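Local structure of chromosome partition protein Smc (Pyrococcus furiosus, 3NWC) at residues A[127-140]-A[147-159]. The protein is probably required for chromosome condensation and partitioning, probably binds single-stranded DNA, and pairs as a homodimer through the hinge domain described here. Residues are numbered along the deposited sequence; the frame is centred on the assembly and turned at random.
Sequences ALGDTVIVNSMEEA and VRMVTIEGELYER
R148 reaches across to T131, its NH1 giving OG1 a hydrogen bond of 2.9 Å that lies almost in the guanidinium plane. With CG anti to the backbone N (chi1 -171°) and the chain extended to NE, the side chain passes T131 OG1 with its CD and brings NH1 to it; NH1 also bonds A58 O of helix 52-59, while L156 CD1 lies over one guanidinium face, toward its rim. Cut back to an alanine here, the side chain would probably leave T131 OG1 and A58 O without their shared donor and a gap beside L156. Nearby, D130 OD2 lies at the edge of the R159 guanidinium, in a salt bridge to NH1 of 3.3 Å whose hydrogen bond is weak. From there the parallel strands 131-134 and 148-151 bond in turn: V132 N to R148 O (2.8 Å), V150 N to V132 O and V134 N to V150 O. I133 lies beside V150 on one sheet face; on the other, V134 CG1 packs on M149 CG. Farther out, A140 CB sits over one face of the Y157 ring, and selenomethionine M137 bends its CE to Y157 OH, a buried hydroxyl lacking any partner. Backbone bonds thus set the register of this hinge-domain sheet, and one arginine ties the beginning of the strand pair to helix 52-59.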
loop_
_atom_site.group_PDB
_atom_site.type_symbol
_atom_site.label_atom_id
_atom_site.label_comp_id
_atom_site.label_asym_id
_atom_site.label_seq_id
_atom_site.Cartn_x
_atom_site.Cartn_y
_atom_site.Cartn_z
ATOM N N ALA A 127 -0.154 -12.626 0.063
ATOM C CA ALA A 127 -0.934 -11.522 -0.508
ATOM C C ALA A 127 -2.448 -11.740 -0.447
ATOM O O ALA A 127 -3.219 -10.805 -0.218
ATOM C CB ALA A 127 -0.506 -11.266 -1.959
ATOM N N LEU A 128 -2.878 -12.977 -0.687
ATOM C CA LEU A 128 -4.292 -13.251 -0.907
ATOM C C LEU A 128 -4.861 -14.338 -0.009
ATOM O O LEU A 128 -6.045 -14.633 -0.088
ATOM C CB LEU A 128 -4.511 -13.656 -2.366
ATOM C CG LEU A 128 -4.290 -12.504 -3.364
ATOM C CD1 LEU A 128 -4.273 -13.049 -4.785
ATOM C CD2 LEU A 128 -5.408 -11.484 -3.196
ATOM N N GLY A 129 -4.016 -14.909 0.841
ATOM C CA GLY A 129 -4.374 -16.094 1.622
ATOM C C GLY A 129 -5.491 -15.968 2.639
ATOM O O GLY A 129 -6.121 -16.964 2.991
ATOM N N ASP A 130 -5.745 -14.764 3.135
ATOM C CA ASP A 130 -6.884 -14.595 4.020
ATOM C C ASP A 130 -7.961 -13.705 3.427
ATOM O O ASP A 130 -8.857 -13.263 4.133
ATOM C CB ASP A 130 -6.452 -14.146 5.430
ATOM C CG ASP A 130 -5.935 -12.710 5.478
ATOM O OD1 ASP A 130 -5.665 -12.097 4.425
ATOM O OD2 ASP A 130 -5.784 -12.189 6.602
ATOM N N THR A 131 -7.894 -13.479 2.112
ATOM C CA THR A 131 -8.935 -12.709 1.443
ATOM C C THR A 131 -10.120 -13.570 1.021
ATOM O O THR A 131 -9.960 -14.600 0.383
ATOM C CB THR A 131 -8.402 -11.949 0.201
ATOM O OG1 THR A 131 -7.314 -11.120 0.602
ATOM C CG2 THR A 131 -9.490 -11.068 -0.396
ATOM N N VAL A 132 -11.309 -13.091 1.353
ATOM C CA VAL A 132 -12.542 -13.703 0.919
ATOM C C VAL A 132 -13.318 -12.774 0.007
ATOM O O VAL A 132 -13.374 -11.557 0.223
ATOM C CB VAL A 132 -13.394 -14.091 2.160
ATOM C CG1 VAL A 132 -14.704 -14.710 1.742
ATOM C CG2 VAL A 132 -12.599 -15.028 3.055
ATOM N N ILE A 133 -13.900 -13.356 -1.038
ATOM C CA ILE A 133 -14.721 -12.610 -1.978
ATOM C C ILE A 133 -16.175 -12.742 -1.554
ATOM O O ILE A 133 -16.674 -13.854 -1.335
ATOM C CB ILE A 133 -14.550 -13.150 -3.404
ATOM C CG1 ILE A 133 -13.067 -13.153 -3.794
ATOM C CG2 ILE A 133 -15.383 -12.342 -4.389
ATOM C CD1 ILE A 133 -12.774 -13.846 -5.118
ATOM N N VAL A 134 -16.833 -11.599 -1.409
ATOM C CA VAL A 134 -18.242 -11.533 -1.057
ATOM C C VAL A 134 -18.980 -10.718 -2.123
ATOM O O VAL A 134 -18.363 -9.962 -2.881
ATOM C CB VAL A 134 -18.442 -10.902 0.331
ATOM C CG1 VAL A 134 -17.557 -11.606 1.362
ATOM C CG2 VAL A 134 -18.118 -9.423 0.293
ATOM N N ASN A 135 -20.297 -10.871 -2.184
ATOM C CA ASN A 135 -21.073 -10.298 -3.283
ATOM C C ASN A 135 -21.338 -8.792 -3.212
ATOM O O ASN A 135 -21.459 -8.140 -4.249
ATOM C CB ASN A 135 -22.393 -11.054 -3.451
ATOM C CG ASN A 135 -22.183 -12.525 -3.719
ATOM O OD1 ASN A 135 -21.940 -13.308 -2.797
ATOM N ND2 ASN A 135 -22.277 -12.915 -4.985
ATOM N N SER A 136 -21.449 -8.241 -2.007
ATOM C CA SER A 136 -21.725 -6.809 -1.866
ATOM C C SER A 136 -21.321 -6.227 -0.511
ATOM O O SER A 136 -20.874 -6.950 0.375
ATOM C CB SER A 136 -23.199 -6.507 -2.165
ATOM O OG SER A 136 -24.035 -7.584 -1.784
HETATM N N MSE A 137 -21.479 -4.914 -0.360
HETATM C CA MSE A 137 -21.097 -4.240 0.879
HETATM C C MSE A 137 -22.003 -4.667 2.036
HETATM O O MSE A 137 -21.581 -4.693 3.192
HETATM C CB MSE A 137 -21.129 -2.718 0.715
HETATM C CG MSE A 137 -20.337 -2.185 -0.477
HETATM SE SE MSE A 137 -20.200 -0.236 -0.420
HETATM C CE MSE A 137 -18.945 -0.117 1.062
ATOM N N GLU A 138 -23.250 -5.002 1.722
ATOM C CA GLU A 138 -24.201 -5.441 2.737
ATOM C C GLU A 138 -23.716 -6.729 3.399
ATOM O O GLU A 138 -23.556 -6.782 4.614
ATOM C CB GLU A 138 -25.580 -5.638 2.112
ATOM C CG GLU A 138 -26.296 -4.352 1.703
ATOM C CD GLU A 138 -25.488 -3.480 0.751
ATOM O OE1 GLU A 138 -24.822 -4.031 -0.149
ATOM O OE2 GLU A 138 -25.507 -2.240 0.906
ATOM N N GLU A 139 -23.437 -7.744 2.589
ATOM C CA GLU A 139 -22.944 -9.028 3.071
ATOM C C GLU A 139 -21.550 -8.967 3.663
ATOM O O GLU A 139 -20.929 -10.007 3.868
ATOM C CB GLU A 139 -22.905 -10.037 1.917
ATOM C CG GLU A 139 -24.218 -10.686 1.559
ATOM C CD GLU A 139 -24.138 -11.490 0.276
ATOM O OE1 GLU A 139 -24.945 -11.200 -0.619
ATOM O OE2 GLU A 139 -23.272 -12.393 0.166
ATOM N N ALA A 140 -21.065 -7.764 3.949
ATOM C CA ALA A 140 -19.706 -7.610 4.440
ATOM C C ALA A 140 -19.631 -6.956 5.813
ATOM O O ALA A 140 -18.769 -7.297 6.625
ATOM C CB ALA A 140 -18.840 -6.835 3.424
ATOM N N VAL A 147 -12.473 -10.338 9.147
ATOM C CA VAL A 147 -12.211 -11.091 7.925
ATOM C C VAL A 147 -11.738 -10.123 6.835
ATOM O O VAL A 147 -12.319 -9.049 6.683
ATOM C CB VAL A 147 -13.485 -11.792 7.422
ATOM C CG1 VAL A 147 -13.166 -12.678 6.224
ATOM C CG2 VAL A 147 -14.141 -12.598 8.547
ATOM N N ARG A 148 -10.688 -10.477 6.099
ATOM C CA ARG A 148 -10.333 -9.660 4.920
ATOM C C ARG A 148 -11.274 -9.999 3.772
ATOM O O ARG A 148 -11.359 -11.149 3.351
ATOM C CB ARG A 148 -8.875 -9.850 4.500
ATOM C CG ARG A 148 -8.402 -8.856 3.412
ATOM C CD ARG A 148 -6.917 -9.023 3.098
ATOM N NE ARG A 148 -6.308 -7.785 2.590
ATOM C CZ ARG A 148 -6.087 -7.525 1.303
ATOM N NH1 ARG A 148 -6.420 -8.410 0.375
ATOM N NH2 ARG A 148 -5.523 -6.374 0.948
HETATM N N MSE A 149 -11.977 -8.990 3.257
HETATM C CA MSE A 149 -12.964 -9.217 2.209
HETATM C C MSE A 149 -12.788 -8.244 1.047
HETATM O O MSE A 149 -12.358 -7.106 1.221
HETATM C CB MSE A 149 -14.381 -9.076 2.763
HETATM C CG MSE A 149 -14.729 -10.099 3.838
HETATM SE SE MSE A 149 -16.329 -9.533 4.790
HETATM C CE MSE A 149 -15.607 -7.936 5.648
ATOM N N VAL A 150 -13.141 -8.704 -0.140
ATOM C CA VAL A 150 -13.217 -7.809 -1.286
ATOM C C VAL A 150 -14.579 -8.084 -1.905
ATOM O O VAL A 150 -14.993 -9.234 -1.978
ATOM C CB VAL A 150 -12.057 -8.051 -2.278
ATOM C CG1 VAL A 150 -12.024 -9.524 -2.767
ATOM C CG2 VAL A 150 -12.139 -7.088 -3.438
ATOM N N THR A 151 -15.302 -7.044 -2.296
ATOM C CA THR A 151 -16.590 -7.272 -2.955
ATOM C C THR A 151 -16.358 -7.469 -4.435
ATOM O O THR A 151 -15.325 -7.082 -4.962
ATOM C CB THR A 151 -17.595 -6.126 -2.743
ATOM O OG1 THR A 151 -17.166 -4.956 -3.455
ATOM C CG2 THR A 151 -17.748 -5.814 -1.265
ATOM N N ILE A 152 -17.324 -8.078 -5.110
ATOM C CA ILE A 152 -17.193 -8.337 -6.525
ATOM C C ILE A 152 -17.026 -7.029 -7.298
ATOM O O ILE A 152 -16.410 -7.004 -8.348
ATOM C CB ILE A 152 -18.411 -9.110 -7.070
ATOM C CG1 ILE A 152 -18.307 -10.579 -6.675
ATOM C CG2 ILE A 152 -18.468 -9.017 -8.582
ATOM C CD1 ILE A 152 -17.309 -11.346 -7.520
ATOM N N GLU A 153 -17.567 -5.946 -6.750
ATOM C CA GLU A 153 -17.531 -4.655 -7.432
ATOM C C GLU A 153 -16.355 -3.787 -7.010
ATOM O O GLU A 153 -16.168 -2.683 -7.534
ATOM C CB GLU A 153 -18.857 -3.921 -7.255
ATOM C CG GLU A 153 -19.996 -4.587 -8.021
ATOM C CD GLU A 153 -19.657 -4.799 -9.487
ATOM O OE1 GLU A 153 -18.759 -4.097 -9.999
ATOM O OE2 GLU A 153 -20.284 -5.664 -10.131
ATOM N N GLY A 154 -15.575 -4.284 -6.050
ATOM C CA GLY A 154 -14.277 -3.702 -5.776
ATOM C C GLY A 154 -14.082 -2.891 -4.513
ATOM O O GLY A 154 -13.133 -2.109 -4.426
ATOM N N GLU A 155 -14.966 -3.042 -3.538
ATOM C CA GLU A 155 -14.678 -2.493 -2.220
ATOM C C GLU A 155 -13.722 -3.432 -1.496
ATOM O O GLU A 155 -13.759 -4.646 -1.703
ATOM C CB GLU A 155 -15.953 -2.273 -1.410
ATOM C CG GLU A 155 -16.804 -1.118 -1.897
ATOM C CD GLU A 155 -17.730 -1.498 -3.028
ATOM O OE1 GLU A 155 -18.174 -2.666 -3.074
ATOM O OE2 GLU A 155 -18.022 -0.618 -3.868
ATOM N N LEU A 156 -12.850 -2.868 -0.666
ATOM C CA LEU A 156 -11.852 -3.667 0.057
ATOM C C LEU A 156 -11.969 -3.443 1.546
ATOM O O LEU A 156 -12.004 -2.302 2.006
ATOM C CB LEU A 156 -10.433 -3.295 -0.395
ATOM C CG LEU A 156 -9.282 -3.967 0.360
ATOM C CD1 LEU A 156 -9.281 -5.498 0.122
ATOM C CD2 LEU A 156 -7.944 -3.364 -0.055
ATOM N N TYR A 157 -12.028 -4.545 2.292
ATOM C CA TYR A 157 -12.095 -4.522 3.741
ATOM C C TYR A 157 -10.859 -5.244 4.259
ATOM O O TYR A 157 -10.763 -6.467 4.176
ATOM C CB TYR A 157 -13.345 -5.263 4.221
ATOM C CG TYR A 157 -14.640 -4.605 3.812
ATOM C CD1 TYR A 157 -15.388 -3.873 4.723
ATOM C CD2 TYR A 157 -15.111 -4.705 2.508
ATOM C CE1 TYR A 157 -16.565 -3.259 4.350
ATOM C CE2 TYR A 157 -16.290 -4.098 2.129
ATOM C CZ TYR A 157 -17.015 -3.380 3.052
ATOM O OH TYR A 157 -18.191 -2.774 2.672
ATOM N N GLU A 158 -9.895 -4.491 4.766
ATOM C CA GLU A 158 -8.699 -5.119 5.297
ATOM C C GLU A 158 -9.077 -5.774 6.617
ATOM O O GLU A 158 -10.064 -5.396 7.243
ATOM C CB GLU A 158 -7.568 -4.094 5.434
ATOM C CG GLU A 158 -7.111 -3.541 4.081
ATOM C CD GLU A 158 -6.034 -2.479 4.196
ATOM O OE1 GLU A 158 -4.896 -2.824 4.575
ATOM O OE2 GLU A 158 -6.326 -1.301 3.894
ATOM N N ARG A 159 -8.329 -6.790 7.025
ATOM C CA ARG A 159 -8.697 -7.509 8.241
ATOM C C ARG A 159 -8.617 -6.576 9.452
ATOM O O ARG A 159 -9.323 -6.763 10.449
ATOM C CB ARG A 159 -7.795 -8.728 8.431
ATOM C CG ARG A 159 -8.257 -9.683 9.525
ATOM C CD ARG A 159 -7.397 -10.930 9.523
ATOM N NE ARG A 159 -7.784 -11.897 10.544
ATOM C CZ ARG A 159 -7.580 -13.208 10.431
ATOM N NH1 ARG A 159 -7.008 -13.692 9.333
ATOM N NH2 ARG A 159 -7.951 -14.034 11.402
HETATM O O HOH W 1 -9.560 -13.102 6.692
HETATM O O HOH W 2 -20.313 -5.867 -5.072
#